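Local coordinates for protein oxidoreductase, 2OG-Fe(II) oxygenase family (Burkholderia pseudomallei, PDB 6N1F) that binds a ferric ion and probably acts as an iron-dependent oxidoreductase of the 2-oxoglutarate/Fe(II) oxygenase family, at residues T48-A53 and N191-A196; I143-K148 and A216-S221. All blocks are in the same frame, centred on the assembly; numbering follows the deposited sequence.

Contact 1: T48-A53 and N191-A196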
loop_
_atom_site.group_PDB
_atom_site.type_symbol
_atom_site.label_atom_id
_atom_site.label_comp_id
_atom_site.label_asym_id
_atom_site.label_seq_id
_atom_site.Cartn_x
_atom_site.Cartn_y
_atom_site.Cartn_z
ATOM N N THR A 48 -7.984 9.160 -1.218
ATOM C CA THR A 48 -6.566 8.838 -1.235
ATOM C C THR A 48 -5.824 9.975 -0.552
ATOM O O THR A 48 -6.188 11.139 -0.707
ATOM C CB THR A 48 -6.050 8.663 -2.672
ATOM O OG1 THR A 48 -6.871 7.710 -3.346
ATOM C CG2 THR A 48 -4.614 8.155 -2.672
ATOM N N VAL A 49 -4.793 9.637 0.214
ATOM C CA VAL A 49 -3.942 10.639 0.837
ATOM C C VAL A 49 -2.514 10.107 0.858
ATOM O O VAL A 49 -2.294 8.903 1.035
ATOM C CB VAL A 49 -4.460 10.991 2.244
ATOM C CG1 VAL A 49 -4.369 9.774 3.174
ATOM C CG2 VAL A 49 -3.703 12.159 2.803
HETATM N N MSE A 50 -1.550 11.000 0.637
HETATM C CA MSE A 50 -0.116 10.677 0.706
HETATM C C MSE A 50 0.507 11.366 1.910
HETATM O O MSE A 50 0.436 12.589 2.049
HETATM C CB MSE A 50 0.627 11.112 -0.572
HETATM C CG MSE A 50 2.088 10.753 -0.578
HETATM SE SE MSE A 50 2.801 10.830 -2.402
HETATM C CE MSE A 50 2.534 12.749 -2.775
ATOM N N LEU A 51 1.123 10.579 2.775
ATOM C CA LEU A 51 1.714 11.156 3.972
ATOM C C LEU A 51 3.199 11.422 3.743
ATOM O O LEU A 51 3.864 10.648 3.047
ATOM C CB LEU A 51 1.532 10.210 5.154
ATOM C CG LEU A 51 0.123 9.622 5.285
ATOM C CD1 LEU A 51 0.091 8.500 6.331
ATOM C CD2 LEU A 51 -0.902 10.698 5.612
ATOM N N PRO A 52 3.764 12.501 4.275
ATOM C CA PRO A 52 5.184 12.776 4.034
ATOM C C PRO A 52 6.063 11.905 4.912
ATOM O O PRO A 52 5.659 11.425 5.976
ATOM C CB PRO A 52 5.327 14.257 4.406
ATOM C CG PRO A 52 4.254 14.494 5.442
ATOM C CD PRO A 52 3.124 13.527 5.118
ATOM N N ALA A 53 7.286 11.694 4.444
ATOM C CA ALA A 53 8.299 11.064 5.287
ATOM C C ALA A 53 8.682 12.028 6.411
ATOM O O ALA A 53 8.953 13.202 6.148
ATOM C CB ALA A 53 9.520 10.704 4.441
ATOM N N ASN A 191 -6.646 11.233 -9.935
ATOM C CA ASN A 191 -5.808 11.769 -8.860
ATOM C C ASN A 191 -4.416 11.152 -8.945
ATOM O O ASN A 191 -4.258 9.940 -8.764
ATOM C CB ASN A 191 -6.441 11.483 -7.493
ATOM C CG ASN A 191 -7.857 12.006 -7.397
ATOM O OD1 ASN A 191 -8.187 13.020 -8.004
ATOM N ND2 ASN A 191 -8.704 11.314 -6.655
ATOM N N VAL A 192 -3.407 11.985 -9.189
ATOM C CA VAL A 192 -2.051 11.533 -9.480
ATOM C C VAL A 192 -1.168 11.776 -8.265
ATOM O O VAL A 192 -1.100 12.904 -7.759
ATOM C CB VAL A 192 -1.475 12.258 -10.711
ATOM C CG1 VAL A 192 -0.041 11.791 -10.981
ATOM C CG2 VAL A 192 -2.348 12.025 -11.911
ATOM N N PHE A 193 -0.454 10.735 -7.831
ATOM C CA PHE A 193 0.439 10.813 -6.680
ATOM C C PHE A 193 1.811 10.327 -7.105
ATOM O O PHE A 193 1.954 9.172 -7.515
ATOM C CB PHE A 193 -0.069 9.966 -5.505
ATOM C CG PHE A 193 -1.386 10.419 -4.963
ATOM C CD1 PHE A 193 -1.449 11.194 -3.821
ATOM C CD2 PHE A 193 -2.564 10.065 -5.601
ATOM C CE1 PHE A 193 -2.675 11.609 -3.337
ATOM C CE2 PHE A 193 -3.777 10.476 -5.132
ATOM C CZ PHE A 193 -3.837 11.257 -3.988
ATOM N N ALA A 194 2.808 11.206 -6.995
ATOM C CA ALA A 194 4.208 10.876 -7.223
ATOM C C ALA A 194 4.874 10.627 -5.878
ATOM O O ALA A 194 5.024 11.571 -5.095
ATOM C CB ALA A 194 4.910 12.015 -7.955
ATOM N N PRO A 195 5.261 9.418 -5.554
ATOM C CA PRO A 195 5.728 9.160 -4.191
ATOM C C PRO A 195 7.236 9.211 -4.124
ATOM O O PRO A 195 7.915 8.885 -5.099
ATOM C CB PRO A 195 5.194 7.752 -3.908
ATOM C CG PRO A 195 5.302 7.084 -5.253
ATOM C CD PRO A 195 5.118 8.170 -6.318
ATOM N N ALA A 196 7.767 9.634 -2.988
ATOM C CA ALA A 196 9.197 9.626 -2.751
ATOM C C ALA A 196 9.502 8.632 -1.642
ATOM O O ALA A 196 8.602 8.082 -0.996
ATOM C CB ALA A 196 9.700 11.031 -2.396
HETATM O O HOH W 1 -8.655 9.243 -4.882
#
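At one margin of the β-sandwich, Thr48 and Met50 of the outermost strand 48-51 of the large antiparallel sheet meet Phe193 of strand 191-193 in the smaller mixed sheet. The strand axes run 8.9 Å apart at 19°, too far for backbone pairing, so the gap is filled by side chains from both sheets. Thr48 lays its methyl over one face of the Phe193 ring, a CH-pi contact with CG2 3.8 Å from the ring centroid. With CG2 anti to the backbone N (chi1 -53°, measured to OG1), the methyl faces the aromatic ring while the hydroxyl sits beside that N. There OG1 hydrogen-bonds to Thr203, and a water bridges it to the amide of Asn191, lying 2.8 Å from Thr48 OG1 and accepting from Asn191 ND2 at 2.7 Å. The two sheets face each other in the double-stranded β-helix characteristic of this oxygenase family, and the side chain of Thr48 lies about 7 Å from that of the iron ligand His209. Phe29 stacks on the Phe193 ring, and Ile201 of strand 200-204 also touches Phe193. Met50, present as selenomethionine, approaches the same ring obliquely with its CB, 3.9 Å from Phe193 CD1. Its chain runs extended to the selenium (CG anti to the backbone N, chi1 -178°), which reaches the residues after Phe193: Met50 SE lies 3.6 Å from Ala194 O and 3.8 Å from Pro195 CA. The bend at chi3 then turns CE toward Ala194 O, and Cys31 touches the Met50 side chain as well.

Contact 2: I143-K148 and A216-S221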
loop_
_atom_site.group_PDB
_atom_site.type_symbol
_atom_site.label_atom_id
_atom_site.label_comp_id
_atom_site.label_asym_id
_atom_site.label_seq_id
_atom_site.Cartn_x
_atom_site.Cartn_y
_atom_site.Cartn_z
ATOM N N ILE A 143 6.149 -6.942 -0.895
ATOM C CA ILE A 143 7.049 -5.946 -1.467
ATOM C C ILE A 143 7.011 -6.118 -2.981
ATOM O O ILE A 143 7.269 -7.220 -3.487
ATOM C CB ILE A 143 8.488 -6.108 -0.946
ATOM C CG1 ILE A 143 8.538 -6.194 0.580
ATOM C CG2 ILE A 143 9.336 -4.949 -1.397
ATOM C CD1 ILE A 143 8.437 -4.873 1.240
ATOM N N ASN A 144 6.682 -5.041 -3.704
ATOM C CA ASN A 144 6.675 -5.036 -5.164
ATOM C C ASN A 144 7.889 -4.275 -5.657
ATOM O O ASN A 144 8.039 -3.086 -5.360
ATOM C CB ASN A 144 5.415 -4.385 -5.721
ATOM C CG ASN A 144 4.197 -5.219 -5.501
ATOM O OD1 ASN A 144 4.292 -6.425 -5.271
ATOM N ND2 ASN A 144 3.035 -4.593 -5.579
ATOM N N ARG A 145 8.736 -4.944 -6.430
ATOM C CA ARG A 145 9.926 -4.327 -6.999
ATOM C C ARG A 145 9.714 -4.167 -8.503
ATOM O O ARG A 145 9.762 -5.147 -9.259
ATOM C CB ARG A 145 11.158 -5.162 -6.675
ATOM C CG ARG A 145 12.446 -4.606 -7.239
ATOM C CD ARG A 145 13.621 -5.396 -6.704
ATOM N NE ARG A 145 14.757 -5.341 -7.611
ATOM C CZ ARG A 145 15.047 -6.286 -8.496
ATOM N NH1 ARG A 145 14.282 -7.370 -8.594
ATOM N NH2 ARG A 145 16.103 -6.147 -9.284
HETATM N N MSE A 146 9.476 -2.933 -8.931
HETATM C CA MSE A 146 9.074 -2.664 -10.303
HETATM C C MSE A 146 10.240 -2.098 -11.088
HETATM O O MSE A 146 10.820 -1.074 -10.703
HETATM C CB MSE A 146 7.882 -1.691 -10.342
HETATM C CG MSE A 146 6.634 -2.182 -9.611
HETATM SE SE MSE A 146 5.206 -0.851 -9.721
HETATM C CE MSE A 146 4.921 -0.805 -11.647
ATOM N N LEU A 147 10.587 -2.774 -12.175
ATOM C CA LEU A 147 11.737 -2.393 -12.971
ATOM C C LEU A 147 11.322 -1.400 -14.053
ATOM O O LEU A 147 10.134 -1.140 -14.268
ATOM C CB LEU A 147 12.373 -3.637 -13.584
ATOM C CG LEU A 147 12.688 -4.725 -12.568
ATOM C CD1 LEU A 147 13.273 -5.930 -13.272
ATOM C CD2 LEU A 147 13.637 -4.204 -11.522
ATOM N N LYS A 148 12.324 -0.841 -14.742
ATOM C CA LYS A 148 12.065 0.137 -15.791
ATOM C C LYS A 148 11.113 -0.435 -16.827
ATOM O O LYS A 148 11.280 -1.574 -17.270
ATOM C CB LYS A 148 13.368 0.551 -16.465
ATOM C CG LYS A 148 13.230 1.709 -17.425
ATOM C CD LYS A 148 14.600 2.146 -17.934
ATOM C CE LYS A 148 14.479 3.099 -19.117
ATOM N NZ LYS A 148 13.457 2.633 -20.087
ATOM N N ALA A 216 12.679 5.086 -14.860
ATOM C CA ALA A 216 14.104 4.932 -14.606
ATOM C C ALA A 216 14.311 4.061 -13.376
ATOM O O ALA A 216 13.427 3.931 -12.527
ATOM C CB ALA A 216 14.800 6.289 -14.441
ATOM N N ASN A 217 15.515 3.483 -13.304
ATOM C CA ASN A 217 15.960 2.519 -12.303
ATOM C C ASN A 217 14.867 1.536 -11.897
ATOM O O ASN A 217 14.510 0.644 -12.674
ATOM C CB ASN A 217 16.511 3.240 -11.071
ATOM C CG ASN A 217 17.409 2.340 -10.225
ATOM O OD1 ASN A 217 17.940 1.337 -10.708
ATOM N ND2 ASN A 217 17.579 2.698 -8.956
ATOM N N GLU A 218 14.341 1.682 -10.683
ATOM C CA GLU A 218 13.388 0.718 -10.152
ATOM C C GLU A 218 12.582 1.382 -9.048
ATOM O O GLU A 218 13.014 2.364 -8.446
ATOM C CB GLU A 218 14.093 -0.537 -9.623
ATOM C CG GLU A 218 14.863 -0.317 -8.340
ATOM C CD GLU A 218 15.493 -1.595 -7.804
ATOM O OE1 GLU A 218 16.007 -2.400 -8.609
ATOM O OE2 GLU A 218 15.473 -1.797 -6.571
ATOM N N ARG A 219 11.398 0.833 -8.795
ATOM C CA ARG A 219 10.461 1.393 -7.832
ATOM C C ARG A 219 10.045 0.263 -6.907
ATOM O O ARG A 219 9.540 -0.770 -7.370
ATOM C CB ARG A 219 9.258 2.023 -8.551
ATOM C CG ARG A 219 8.085 2.520 -7.686
ATOM C CD ARG A 219 6.845 2.526 -8.581
ATOM N NE ARG A 219 5.781 3.440 -8.182
ATOM C CZ ARG A 219 4.722 3.091 -7.451
ATOM N NH1 ARG A 219 4.581 1.838 -7.010
ATOM N NH2 ARG A 219 3.792 3.989 -7.180
ATOM N N THR A 220 10.286 0.445 -5.610
ATOM C CA THR A 220 10.094 -0.591 -4.599
ATOM C C THR A 220 9.130 -0.087 -3.540
ATOM O O THR A 220 9.341 0.985 -2.972
ATOM C CB THR A 220 11.419 -0.969 -3.943
ATOM O OG1 THR A 220 12.380 -1.266 -4.962
ATOM C CG2 THR A 220 11.239 -2.169 -3.023
ATOM N N SER A 221 8.086 -0.857 -3.266
ATOM C CA SER A 221 7.058 -0.400 -2.346
ATOM C C SER A 221 6.540 -1.562 -1.516
ATOM O O SER A 221 6.399 -2.678 -2.020
ATOM C CB SER A 221 5.903 0.269 -3.110
ATOM O OG SER A 221 5.293 -0.623 -4.026
HETATM O O HOH W 2 6.823 -0.381 -6.780
HETATM O O HOH W 3 15.154 -1.270 -14.401
#
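Ile143 crosses Thr220 obliquely, its CG2 3.7 Å from Thr220 CG2, next to the first of the antiparallel pairs between strands 137-147 and 218-227 described here. Asn144 forms a hydrogen-bonded pair with Ser221: Asn144 N reaches Ser221 O at 2.9 Å, and Ser221 N returns to Asn144 O at 3.1 Å. A water ties Asn144 O to Ser221 OG and Arg219 NH1, while Asn144 OD1 is held by Gln142. Arg145, opposite Thr220, extends across Glu218 on the other face of the sheet. With CG anti to the backbone N (chi1 179°) and the chain straight beyond it, NE makes a weak salt-bridge bond of 3.3 Å to Glu218 OE1, which arrives at the guanidinium edge with the two planar groups turned 70° apart; Leu147 CD2 lies over one guanidinium face, offset toward its rim. Met146, a selenomethionine, pairs with Arg219 by a nearly straight bond from Met146 N to Arg219 O (2.7 Å, 170°) and its return from Arg219 N to Met146 O (2.8 Å). Their side chains run alongside one another, Met146 SE 3.9 Å from Arg219 NH1, while Arg219 NE bonds to Gly179 O. Arg219 and Ser221 match the Arg-X-Ser pattern with which many relatives hold 2-oxoglutarate, consistent with a cosubstrate site here, although none is bound. At Lys148 a water joins the backbone N to Asn217 O. Strand 88-92 pairs along the far side of 143-147 and strand 166-171 flanks 218-221, while Val211 of strand 208-211, in the facing sheet, packs on both Met146 and Arg219.

The segments alternate along the chain: 48-53, 143-148, 191-196, then 216-221. Contact 1 joins the two facing sheets of the double-stranded β-helix at its margin, whereas contact 2 lies within the large sheet, where 218-227 and 137-147 are adjacent strands. Strands 200-204 and 166-171 separate 48-51 from 218-227 in that sheet. The contact centres are 16 Å apart, yet they touch through Pro195 CG and Arg219 NH2, 3.9 Å from each other. The iron held by His155, Asp157 and His209 is nearer contact 2, about 7 Å from the Asn144 side chain, against about 11 Å for the Thr48 side chain of contact 1.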